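Local coordinates for positive phenol-degradative gene regulator (Ralstonia sp. E2, PDB 5FRZ), which binds a phenolic ligand in the N-terminal sensory part held here and probably activates transcription of phenol-degradation genes as an ATP-dependent sigma54-type regulator, at residues S17-R22 with P99-I104; G106-T111 with F128-S133; V123-F128 with R186-P191; T169-E174 with E193-G198. One frame throughout, in Å; residues are numbered along the deposited sequence.

Contact 1 of 4, residues S17-R22 with P99-I104; sequences SNLARR and PCLHTI. With 2MP (3,4-dimethylphenol), chain D.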
# COMPACT_ATOMS: atom_id res chain seq x y z
N SER A 17 -19.99 -5.64 8.37
CA SER A 17 -20.28 -7.06 8.30
C SER A 17 -20.64 -7.50 6.89
O SER A 17 -20.18 -8.54 6.41
CB SER A 17 -21.42 -7.42 9.26
OG SER A 17 -21.96 -8.69 8.96
N ASN A 18 -21.46 -6.69 6.23
CA ASN A 18 -21.91 -6.96 4.88
C ASN A 18 -20.74 -7.00 3.88
O ASN A 18 -20.70 -7.85 2.99
CB ASN A 18 -22.93 -5.89 4.46
CG ASN A 18 -23.69 -6.27 3.21
OD1 ASN A 18 -23.36 -7.25 2.54
ND2 ASN A 18 -24.71 -5.48 2.88
N LEU A 19 -19.80 -6.09 4.04
CA LEU A 19 -18.68 -5.98 3.12
C LEU A 19 -17.53 -6.91 3.48
O LEU A 19 -16.70 -7.22 2.64
CB LEU A 19 -18.17 -4.55 3.06
CG LEU A 19 -19.21 -3.57 2.54
CD1 LEU A 19 -18.93 -2.20 3.10
CD2 LEU A 19 -19.17 -3.54 1.03
N ALA A 20 -17.50 -7.36 4.74
CA ALA A 20 -16.40 -8.21 5.21
C ALA A 20 -16.30 -9.48 4.37
O ALA A 20 -15.21 -10.04 4.18
CB ALA A 20 -16.60 -8.57 6.68
N ARG A 21 -17.44 -9.91 3.85
CA ARG A 21 -17.54 -11.16 3.10
C ARG A 21 -16.96 -10.99 1.69
O ARG A 21 -16.68 -11.98 0.99
CB ARG A 21 -19.01 -11.63 3.08
CG ARG A 21 -19.24 -12.96 2.40
CD ARG A 21 -20.72 -13.36 2.37
NE ARG A 21 -21.57 -12.43 1.63
CZ ARG A 21 -22.90 -12.43 1.68
NH1 ARG A 21 -23.51 -13.33 2.43
NH2 ARG A 21 -23.62 -11.57 0.98
N ARG A 22 -16.75 -9.74 1.28
CA ARG A 22 -16.16 -9.48 -0.02
C ARG A 22 -14.63 -9.46 0.06
O ARG A 22 -13.96 -9.42 -0.96
CB ARG A 22 -16.69 -8.17 -0.60
CG ARG A 22 -18.17 -8.22 -0.98
CD ARG A 22 -18.46 -9.39 -1.92
NE ARG A 22 -17.67 -9.35 -3.15
CZ ARG A 22 -18.17 -9.50 -4.38
NH1 ARG A 22 -19.48 -9.71 -4.53
NH2 ARG A 22 -17.39 -9.44 -5.45
N PRO A 99 -17.17 4.74 3.61
CA PRO A 99 -16.56 4.77 4.94
C PRO A 99 -16.29 3.38 5.52
O PRO A 99 -15.26 3.18 6.17
CB PRO A 99 -17.61 5.52 5.78
CG PRO A 99 -18.20 6.48 4.79
CD PRO A 99 -18.29 5.69 3.51
N CYS A 100 -17.19 2.43 5.27
CA CYS A 100 -16.99 1.08 5.73
C CYS A 100 -15.75 0.42 5.12
O CYS A 100 -14.98 -0.21 5.84
CB CYS A 100 -18.22 0.22 5.43
SG CYS A 100 -19.69 0.60 6.43
N LEU A 101 -15.57 0.58 3.81
CA LEU A 101 -14.42 0.02 3.12
C LEU A 101 -13.14 0.71 3.59
O LEU A 101 -12.10 0.07 3.77
CB LEU A 101 -14.57 0.17 1.61
CG LEU A 101 -15.55 -0.79 0.93
CD1 LEU A 101 -15.79 -0.40 -0.51
CD2 LEU A 101 -15.05 -2.23 1.03
N HIS A 102 -13.22 2.03 3.78
CA HIS A 102 -12.08 2.80 4.26
C HIS A 102 -11.64 2.32 5.63
O HIS A 102 -10.47 2.41 5.99
CB HIS A 102 -12.43 4.29 4.31
CG HIS A 102 -11.42 5.17 3.65
ND1 HIS A 102 -10.34 4.67 2.95
CD2 HIS A 102 -11.31 6.52 3.58
CE1 HIS A 102 -9.62 5.67 2.48
NE2 HIS A 102 -10.19 6.81 2.85
N THR A 103 -12.59 1.79 6.40
CA THR A 103 -12.30 1.26 7.74
C THR A 103 -11.79 -0.19 7.69
O THR A 103 -10.87 -0.58 8.44
CB THR A 103 -13.56 1.36 8.66
OG1 THR A 103 -13.88 2.74 8.87
CG2 THR A 103 -13.31 0.71 10.00
N ILE A 104 -12.36 -0.98 6.78
CA ILE A 104 -11.89 -2.36 6.56
C ILE A 104 -10.45 -2.38 6.04
O ILE A 104 -9.66 -3.27 6.39
CB ILE A 104 -12.83 -3.09 5.56
CG1 ILE A 104 -14.23 -3.22 6.17
CG2 ILE A 104 -12.28 -4.47 5.20
CD1 ILE A 104 -15.27 -3.77 5.21
O1 2MP D . -13.29 7.97 4.76
C1 2MP D . -14.31 8.14 3.82
C2 2MP D . -14.41 7.33 2.69
C3 2MP D . -15.44 7.53 1.77
C4 2MP D . -16.35 8.54 2.01
C5 2MP D . -16.24 9.32 3.14
C6 2MP D . -15.22 9.14 4.06
C7 2MP D . -17.50 8.83 1.06
C8 2MP D . -17.23 10.41 3.38
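No ring lies between the short N-terminal helix and the helix that faces it; Leu-19 meets Cys-100, Leu-101 and Ile-104 through aliphatic atoms alone. The flat group of segment 99-104, the imidazole of His-102, belongs to another side of its helix, where it stacks on the ring of Tyr-157. Pro-99 reaches the bound 3,4-dimethylphenol, its CD lying 3.8 Å from ligand C4.

Leu-19 carries the contact. With CG beside the backbone N (chi1 -63°), the CD1 branch is thrust across to the next helix and ends 3.4 Å from Cys-100 CB, tighter than ordinary van der Waals contact. The same methyl is 4.3 Å from Leu-101 CG. Nearer its own backbone, Leu-19 CB receives Ile-104 CD1 at 3.7 Å, the tip of an extended isoleucine chain (chi2 173°) that also grazes the backbone N of Ala-20.

The result is a small, buried helix-helix contact that docks helix 16-20 on helix 91-104. Leu-81 of helix 60-84 packs against Leu-19, Tyr-157 of helix 152-166 against Leu-101, and Val-110 of strand 109-118 against Pro-99.

Contact 2 of 4, residues G106-T111 with F128-S133; sequences GVVRVT and FLWEDS. With 2MP (3,4-dimethylphenol), chain D.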
# COMPACT_ATOMS: atom_id res chain seq x y z
N GLY A 106 -8.15 -0.40 6.88
CA GLY A 106 -7.24 0.08 7.92
C GLY A 106 -6.74 1.51 7.76
O GLY A 106 -5.72 1.92 8.33
N VAL A 107 -7.46 2.28 6.96
CA VAL A 107 -7.03 3.64 6.66
C VAL A 107 -7.45 4.64 7.75
O VAL A 107 -6.66 5.48 8.17
CB VAL A 107 -7.59 4.07 5.26
CG1 VAL A 107 -7.47 5.59 5.03
CG2 VAL A 107 -6.90 3.27 4.14
N VAL A 108 -8.68 4.51 8.24
CA VAL A 108 -9.28 5.52 9.11
C VAL A 108 -10.62 4.98 9.60
O VAL A 108 -11.20 4.09 8.97
CB VAL A 108 -9.49 6.88 8.36
CG1 VAL A 108 -10.54 6.73 7.24
CG2 VAL A 108 -9.88 8.00 9.32
N ARG A 109 -11.11 5.49 10.73
CA ARG A 109 -12.49 5.26 11.12
C ARG A 109 -13.33 6.52 11.00
O ARG A 109 -12.94 7.60 11.47
CB ARG A 109 -12.58 4.72 12.55
CG ARG A 109 -13.42 3.46 12.63
CD ARG A 109 -13.88 3.18 14.04
NE ARG A 109 -15.04 3.98 14.41
CZ ARG A 109 -15.70 3.84 15.56
NH1 ARG A 109 -15.30 2.93 16.43
NH2 ARG A 109 -16.76 4.60 15.82
N VAL A 110 -14.50 6.37 10.40
CA VAL A 110 -15.34 7.48 10.01
C VAL A 110 -16.56 7.57 10.90
O VAL A 110 -17.16 6.55 11.26
CB VAL A 110 -15.85 7.34 8.55
CG1 VAL A 110 -16.35 8.68 8.04
CG2 VAL A 110 -14.77 6.81 7.65
N THR A 111 -16.93 8.80 11.25
CA THR A 111 -18.22 9.06 11.86
C THR A 111 -18.95 10.13 11.06
O THR A 111 -18.47 11.25 10.92
CB THR A 111 -18.08 9.50 13.35
OG1 THR A 111 -17.57 8.41 14.13
CG2 THR A 111 -19.43 9.92 13.91
N PHE A 128 -17.98 14.64 7.74
CA PHE A 128 -17.58 13.45 8.48
C PHE A 128 -16.43 13.71 9.45
O PHE A 128 -15.62 14.63 9.25
CB PHE A 128 -17.18 12.33 7.51
CG PHE A 128 -18.25 12.00 6.50
CD1 PHE A 128 -18.44 12.81 5.38
CD2 PHE A 128 -19.05 10.89 6.65
CE1 PHE A 128 -19.44 12.53 4.46
CE2 PHE A 128 -20.05 10.60 5.72
CZ PHE A 128 -20.23 11.42 4.63
N LEU A 129 -16.37 12.89 10.51
CA LEU A 129 -15.20 12.82 11.38
C LEU A 129 -14.27 11.69 10.95
O LEU A 129 -14.72 10.60 10.60
CB LEU A 129 -15.62 12.59 12.84
CG LEU A 129 -16.37 13.71 13.58
CD1 LEU A 129 -16.68 13.31 15.03
CD2 LEU A 129 -15.56 14.99 13.56
N TRP A 130 -12.97 11.95 10.98
CA TRP A 130 -11.96 10.93 10.78
C TRP A 130 -11.19 10.76 12.07
O TRP A 130 -10.59 11.71 12.58
CB TRP A 130 -10.99 11.31 9.67
CG TRP A 130 -11.44 10.92 8.28
CD1 TRP A 130 -12.42 10.04 7.94
CD2 TRP A 130 -10.90 11.42 7.06
NE1 TRP A 130 -12.52 9.95 6.56
CE2 TRP A 130 -11.59 10.79 6.01
CE3 TRP A 130 -9.88 12.33 6.76
CZ2 TRP A 130 -11.29 11.05 4.67
CZ3 TRP A 130 -9.60 12.59 5.42
CH2 TRP A 130 -10.30 11.95 4.41
N GLU A 131 -11.20 9.54 12.59
CA GLU A 131 -10.43 9.22 13.78
C GLU A 131 -9.41 8.15 13.45
O GLU A 131 -9.68 7.24 12.67
CB GLU A 131 -11.36 8.78 14.90
CG GLU A 131 -12.22 9.92 15.42
CD GLU A 131 -13.16 9.49 16.52
OE1 GLU A 131 -12.72 9.42 17.68
OE2 GLU A 131 -14.35 9.23 16.21
N ASP A 132 -8.21 8.30 14.02
CA ASP A 132 -7.13 7.34 13.82
C ASP A 132 -6.72 7.25 12.35
O ASP A 132 -6.45 6.16 11.85
CB ASP A 132 -7.53 5.96 14.33
CG ASP A 132 -7.54 5.89 15.85
OD1 ASP A 132 -7.01 6.82 16.50
OD2 ASP A 132 -8.07 4.90 16.41
N SER A 133 -6.69 8.41 11.68
CA SER A 133 -6.17 8.52 10.32
C SER A 133 -4.75 7.95 10.21
O SER A 133 -3.84 8.44 10.87
CB SER A 133 -6.14 9.99 9.88
OG SER A 133 -7.45 10.50 9.67
O1 2MP D . -13.29 7.97 4.76
C1 2MP D . -14.31 8.14 3.82
C2 2MP D . -14.41 7.33 2.69
C3 2MP D . -15.44 7.53 1.77
C4 2MP D . -16.35 8.54 2.01
C5 2MP D . -16.24 9.32 3.14
C6 2MP D . -15.22 9.14 4.06
C7 2MP D . -17.50 8.83 1.06
C8 2MP D . -17.23 10.41 3.38
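Arg-109 and Glu-131 form a hydrogen-bonded antiparallel pair, with Arg-109 N 3.0 Å from Glu-131 O and Glu-131 N 2.8 Å from Arg-109 O. Thr-111 and Leu-129 repeat the pattern, Leu-129 N lying 2.7 Å from Thr-111 O in a nearly straight bond (176°). Between them Val-110 and Trp-130 make a non-hydrogen-bonded pair, and Val-110 CA makes a CA-H...O contact with Leu-129 O.

Val-110 and Trp-130 look to the same face, towards 3,4-dimethylphenol. Trp-130 presents an indole edge, and its NE1 donates to ligand O1 at 2.8 Å, with the N-H bent off line (144°). Val-108 covers one face of the indole in a CH-pi contact: its CG1, wedged between backbone N and carbonyl carbon (chi1 67°), sits 4.1 Å from the centroid of the Trp-130 five-membered ring. Val-110 splits its branches, CG2 reaching ligand O1 at 3.4 Å and CG1 reaching Phe-128 CD2 at 3.8 Å. The Phe-128 ring receives ligand methyl C8 over the centre of one face, 3.2 Å above its plane. On the other face of the sheet Arg-109, Thr-111, Leu-129 and Glu-131 stand together. At the loop end, Arg-38 NH2 of the second subunit is hydrogen-bonded to Gly-106 O and Asp-132 O.

This is a beta hairpin whose inward face lines the site of the bound phenol, consistent with the aromatic-sensing role of this XylR-like family.

Contact 3 of 4, residues V123-F128 with R186-P191; sequences VYHGEF and RILGKP. With 2MP (3,4-dimethylphenol), chain D.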
# COMPACT_ATOMS: atom_id res chain seq x y z
N VAL A 123 -27.83 15.62 -5.83
CA VAL A 123 -27.63 16.37 -4.59
C VAL A 123 -26.64 15.67 -3.63
O VAL A 123 -26.80 14.49 -3.34
CB VAL A 123 -28.96 16.56 -3.84
CG1 VAL A 123 -28.72 17.23 -2.49
CG2 VAL A 123 -29.94 17.35 -4.69
N TYR A 124 -25.64 16.40 -3.14
CA TYR A 124 -24.78 15.82 -2.11
C TYR A 124 -24.18 16.87 -1.19
O TYR A 124 -23.53 17.81 -1.65
CB TYR A 124 -23.64 14.98 -2.70
CG TYR A 124 -22.83 14.28 -1.62
CD1 TYR A 124 -23.29 13.10 -1.02
CD2 TYR A 124 -21.63 14.81 -1.16
CE1 TYR A 124 -22.57 12.47 -0.02
CE2 TYR A 124 -20.89 14.17 -0.15
CZ TYR A 124 -21.37 13.00 0.41
OH TYR A 124 -20.65 12.38 1.41
N HIS A 125 -24.38 16.68 0.10
CA HIS A 125 -23.69 17.49 1.09
C HIS A 125 -23.36 16.65 2.28
O HIS A 125 -24.26 16.24 3.01
CB HIS A 125 -24.55 18.67 1.53
CG HIS A 125 -23.86 19.56 2.50
ND1 HIS A 125 -23.21 20.71 2.12
CD2 HIS A 125 -23.68 19.45 3.84
CE1 HIS A 125 -22.68 21.29 3.19
NE2 HIS A 125 -22.95 20.54 4.24
N GLY A 126 -22.07 16.40 2.52
CA GLY A 126 -21.65 15.47 3.56
C GLY A 126 -20.48 15.92 4.43
O GLY A 126 -19.45 16.37 3.93
N GLU A 127 -20.65 15.81 5.75
CA GLU A 127 -19.59 16.14 6.71
C GLU A 127 -19.27 14.92 7.55
O GLU A 127 -20.17 14.23 8.03
CB GLU A 127 -20.01 17.31 7.61
CG GLU A 127 -20.34 18.60 6.84
CD GLU A 127 -20.77 19.77 7.73
OE1 GLU A 127 -20.61 19.68 8.97
OE2 GLU A 127 -21.27 20.79 7.18
N PHE A 128 -17.98 14.64 7.74
CA PHE A 128 -17.58 13.45 8.48
C PHE A 128 -16.43 13.71 9.45
O PHE A 128 -15.62 14.63 9.25
CB PHE A 128 -17.18 12.33 7.51
CG PHE A 128 -18.25 12.00 6.50
CD1 PHE A 128 -18.44 12.81 5.38
CD2 PHE A 128 -19.05 10.89 6.65
CE1 PHE A 128 -19.44 12.53 4.46
CE2 PHE A 128 -20.05 10.60 5.72
CZ PHE A 128 -20.23 11.42 4.63
N ARG A 186 -11.58 16.27 10.16
CA ARG A 186 -12.96 16.57 9.79
C ARG A 186 -13.03 16.99 8.32
O ARG A 186 -12.25 17.83 7.86
CB ARG A 186 -13.55 17.66 10.67
CG ARG A 186 -14.98 17.37 11.09
CD ARG A 186 -15.70 18.61 11.65
NE ARG A 186 -14.89 19.37 12.60
CZ ARG A 186 -14.75 19.08 13.89
NH1 ARG A 186 -15.36 18.02 14.43
NH2 ARG A 186 -13.99 19.84 14.66
N ILE A 187 -13.98 16.42 7.60
CA ILE A 187 -14.04 16.61 6.16
C ILE A 187 -15.41 17.09 5.68
O ILE A 187 -16.44 16.85 6.32
CB ILE A 187 -13.68 15.32 5.40
CG1 ILE A 187 -14.81 14.28 5.53
CG2 ILE A 187 -12.37 14.75 5.93
CD1 ILE A 187 -14.52 12.97 4.79
N LEU A 188 -15.39 17.76 4.53
CA LEU A 188 -16.59 18.25 3.88
C LEU A 188 -16.56 17.90 2.40
O LEU A 188 -15.61 18.24 1.69
CB LEU A 188 -16.73 19.77 4.06
CG LEU A 188 -17.80 20.45 3.22
CD1 LEU A 188 -19.20 19.97 3.55
CD2 LEU A 188 -17.69 21.97 3.36
N GLY A 189 -17.60 17.22 1.94
CA GLY A 189 -17.70 16.92 0.52
C GLY A 189 -18.92 17.53 -0.12
O GLY A 189 -20.02 17.44 0.43
N LYS A 190 -18.75 18.14 -1.29
CA LYS A 190 -19.89 18.68 -2.00
C LYS A 190 -19.56 18.83 -3.47
O LYS A 190 -18.39 18.73 -3.86
CB LYS A 190 -20.33 20.01 -1.37
CG LYS A 190 -19.27 21.06 -1.32
CD LYS A 190 -19.75 22.28 -0.55
CE LYS A 190 -18.62 23.27 -0.36
NZ LYS A 190 -19.07 24.50 0.32
N PRO A 191 -20.60 19.05 -4.31
CA PRO A 191 -20.32 19.15 -5.74
C PRO A 191 -19.33 20.25 -6.05
O PRO A 191 -19.32 21.29 -5.40
CB PRO A 191 -21.70 19.46 -6.35
CG PRO A 191 -22.67 18.91 -5.40
CD PRO A 191 -22.05 19.15 -4.04
O1 2MP D . -13.29 7.97 4.76
C1 2MP D . -14.31 8.14 3.82
C2 2MP D . -14.41 7.33 2.69
C3 2MP D . -15.44 7.53 1.77
C4 2MP D . -16.35 8.54 2.01
C5 2MP D . -16.24 9.32 3.14
C6 2MP D . -15.22 9.14 4.06
C7 2MP D . -17.50 8.83 1.06
C8 2MP D . -17.23 10.41 3.38
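Gly-126 and Gly-189 exchange two backbone hydrogen bonds, the shorter from Gly-189 N to Gly-126 O at 2.8 Å. Two residues on, Phe-128 and Ile-187 do the same, Ile-187 N lying 2.9 Å from Phe-128 O. Glu-127 and Leu-188 fill the non-hydrogen-bonded site between, where Glu-127 CA approaches Ile-187 O. Two polar side chains find their partners on the neighbouring strand 170-176: Tyr-124 OH is hydrogen-bonded to Tyr-172 OH, and Arg-186 makes a salt bridge with Glu-176.

The glycine pair is roofed by the Tyr-124 ring. Its CG stands opposite the backbone N (chi1 -175°), which carries the ring along the strand until CE2 lies 3.4 Å from Gly-189 O and the hydroxyl lies above Gly-126. On the same face Ile-187 turns CG1 into the position between its N and carbonyl carbon (chi1 72°); this brings CG1 to 3.7 Å from Phe-128 CB and leaves CD1 4.0 Å from C6 of 3,4-dimethylphenol.

The reverse face is mixed in character. Leu-188 CD1 touches Glu-127 CG at 3.7 Å and makes an off-centre CH-pi contact with the imidazole of His-125, while His-125 NE2 makes a weak bond to Glu-127 OE2. At the far end Pro-191 CD rests 3.1 Å from Tyr-124 O.

Chemically the pairing divides the sheet: backbone amides and carbonyls satisfy one another along the seam, an apolar, partly aromatic surface is offered to the phenol, and the polar and charged groups are kept chiefly to the other side.

Contact 4 of 4, residues T169-E174 with E193-G198; sequences TILYRE and EQWEDG. With ZN (zinc ion), chain C; 2MP (3,4-dimethylphenol), chain D.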
# COMPACT_ATOMS: atom_id res chain seq x y z
N THR A 169 -18.84 15.03 -10.18
CA THR A 169 -17.66 15.33 -9.36
C THR A 169 -18.02 15.93 -8.01
O THR A 169 -18.54 17.04 -7.91
CB THR A 169 -16.73 16.27 -10.06
OG1 THR A 169 -16.34 15.68 -11.30
CG2 THR A 169 -15.48 16.51 -9.20
N ILE A 170 -17.75 15.14 -6.97
CA ILE A 170 -17.95 15.53 -5.60
C ILE A 170 -16.57 15.69 -4.96
O ILE A 170 -15.88 14.69 -4.72
CB ILE A 170 -18.77 14.48 -4.80
CG1 ILE A 170 -20.14 14.20 -5.45
CG2 ILE A 170 -18.88 14.88 -3.35
CD1 ILE A 170 -21.01 15.43 -5.68
N LEU A 171 -16.17 16.93 -4.68
CA LEU A 171 -14.86 17.16 -4.07
C LEU A 171 -14.96 17.23 -2.56
O LEU A 171 -15.93 17.75 -2.02
CB LEU A 171 -14.23 18.45 -4.59
CG LEU A 171 -13.94 18.64 -6.07
CD1 LEU A 171 -13.28 19.98 -6.29
CD2 LEU A 171 -13.07 17.51 -6.61
N TYR A 172 -13.93 16.73 -1.89
CA TYR A 172 -13.82 16.82 -0.44
C TYR A 172 -12.67 17.70 0.01
O TYR A 172 -11.64 17.81 -0.67
CB TYR A 172 -13.63 15.45 0.18
CG TYR A 172 -14.87 14.61 0.22
CD1 TYR A 172 -15.36 14.00 -0.93
CD2 TYR A 172 -15.52 14.39 1.43
CE1 TYR A 172 -16.47 13.22 -0.89
CE2 TYR A 172 -16.65 13.60 1.48
CZ TYR A 172 -17.12 13.01 0.32
OH TYR A 172 -18.25 12.22 0.37
N ARG A 173 -12.83 18.32 1.17
CA ARG A 173 -11.73 19.06 1.78
C ARG A 173 -11.65 18.76 3.28
O ARG A 173 -12.68 18.58 3.94
CB ARG A 173 -11.88 20.57 1.54
CG ARG A 173 -11.10 21.44 2.52
CD ARG A 173 -10.53 22.73 1.89
NE ARG A 173 -10.15 23.69 2.94
CZ ARG A 173 -9.92 24.99 2.73
NH1 ARG A 173 -10.00 25.50 1.51
NH2 ARG A 173 -9.59 25.78 3.76
N GLU A 174 -10.43 18.67 3.80
CA GLU A 174 -10.21 18.55 5.23
C GLU A 174 -10.29 19.92 5.90
O GLU A 174 -9.47 20.77 5.61
CB GLU A 174 -8.84 17.94 5.51
CG GLU A 174 -8.74 16.47 5.31
CD GLU A 174 -7.48 15.93 5.94
OE1 GLU A 174 -6.41 16.04 5.30
OE2 GLU A 174 -7.56 15.43 7.07
N GLU A 193 -19.14 22.63 -8.15
CA GLU A 193 -19.63 24.01 -8.33
C GLU A 193 -19.99 24.73 -7.02
O GLU A 193 -20.22 25.93 -7.03
CB GLU A 193 -20.85 24.01 -9.25
CG GLU A 193 -20.74 24.96 -10.43
CD GLU A 193 -21.94 24.89 -11.36
OE1 GLU A 193 -22.96 24.28 -10.96
OE2 GLU A 193 -21.88 25.44 -12.49
N GLN A 194 -20.06 23.99 -5.92
CA GLN A 194 -20.40 24.57 -4.62
C GLN A 194 -19.18 24.94 -3.80
O GLN A 194 -19.30 25.45 -2.67
CB GLN A 194 -21.27 23.59 -3.83
CG GLN A 194 -22.60 23.32 -4.50
CD GLN A 194 -23.69 23.08 -3.49
OE1 GLN A 194 -23.72 22.04 -2.82
NE2 GLN A 194 -24.60 24.05 -3.36
N TRP A 195 -18.00 24.68 -4.36
CA TRP A 195 -16.73 25.22 -3.86
C TRP A 195 -16.36 26.45 -4.68
O TRP A 195 -16.53 26.45 -5.90
CB TRP A 195 -15.59 24.19 -3.97
CG TRP A 195 -15.78 22.89 -3.24
CD1 TRP A 195 -16.22 21.71 -3.77
CD2 TRP A 195 -15.47 22.61 -1.86
NE1 TRP A 195 -16.24 20.73 -2.81
CE2 TRP A 195 -15.79 21.26 -1.63
CE3 TRP A 195 -14.99 23.39 -0.80
CZ2 TRP A 195 -15.62 20.66 -0.37
CZ3 TRP A 195 -14.83 22.80 0.45
CH2 TRP A 195 -15.14 21.44 0.66
N GLU A 196 -15.84 27.49 -4.02
CA GLU A 196 -15.39 28.69 -4.73
C GLU A 196 -14.06 28.45 -5.44
O GLU A 196 -13.76 29.05 -6.47
CB GLU A 196 -15.26 29.88 -3.78
CG GLU A 196 -14.91 31.18 -4.51
CD GLU A 196 -14.87 32.41 -3.62
OE1 GLU A 196 -15.05 32.28 -2.39
OE2 GLU A 196 -14.70 33.52 -4.18
N ASP A 197 -13.25 27.55 -4.89
CA ASP A 197 -11.94 27.25 -5.42
C ASP A 197 -11.94 25.87 -6.12
O ASP A 197 -10.89 25.33 -6.47
CB ASP A 197 -10.91 27.31 -4.29
CG ASP A 197 -9.48 27.06 -4.76
OD1 ASP A 197 -8.95 27.89 -5.54
OD2 ASP A 197 -8.90 26.04 -4.34
N GLY A 198 -13.14 25.34 -6.35
CA GLY A 198 -13.32 24.01 -6.91
C GLY A 198 -12.58 23.69 -8.20
O GLY A 198 -12.37 22.53 -8.53
ZN ZN C . -6.21 14.46 8.32
O1 2MP D . -13.29 7.97 4.76
C1 2MP D . -14.31 8.14 3.82
C2 2MP D . -14.41 7.33 2.69
C3 2MP D . -15.44 7.53 1.77
C4 2MP D . -16.35 8.54 2.01
C5 2MP D . -16.24 9.32 3.14
C6 2MP D . -15.22 9.14 4.06
C7 2MP D . -17.50 8.83 1.06
C8 2MP D . -17.23 10.41 3.38
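Trp-195 lies against strand 170-174, its indole meeting Leu-171 and Arg-173. With chi1 -59° CG sits beside the backbone N, and chi2 of 97° turns the ring so that its NE1 edge faces the strand. The main acceptor of this N-H is Lys-190 O, and Leu-171 O, 3.1 Å from NE1, takes a weak, bent share (135°). At the other end of the indole, CH2 lies 3.5 Å from Arg-173 CB; only the root of that arginine takes part, since its chain, bent at chi2, leads away. Leu-171 CB is 3.9 Å from Trp-195 CD1. With its CG opposite the carbonyl carbon, Leu-171 sends its CD1 branch to within 3.5 Å of Gly-198 O.

Tyr-172 and Glu-174, alternating with these, point to the reverse side of the strand. Tyr-172 brings OH 3.5 Å from methyl C7 of 3,4-dimethylphenol, and Tyr-124 and Thr-162 bond that hydroxyl. Glu-174 extends beyond CG to place OE2 on the zinc ion at 2.1 Å, with Cys-151, Cys-177 and Cys-185 completing the site.

A largely apolar cover with one shared N-H therefore partly covers the outer side of a strand whose inner side serves both ligand and metal.

Contacts 2, 3 and 4 follow one antiparallel sheet from strand 109-118 to strand 170-176, and contact 1 is joined to it by helix 91-104, where Thr-103 OG1 lies 3.0 Å from Val-108 O. Phe-128 belongs to both contact 2 and contact 3. Contacts 3 and 4, with centres about 9 Å apart, are linked by Tyr-124 OH and Tyr-172 OH at 2.6 Å. All four touch 3,4-dimethylphenol, although the centres of contacts 1 and 4 are about 26 Å apart, so residues from distant parts of the chain meet at the ligand. Trp-130 CZ3 of contact 2 lies 3.9 Å from Glu-174 OE2 of contact 4, bringing the phenol-binding indole beside a zinc ligand.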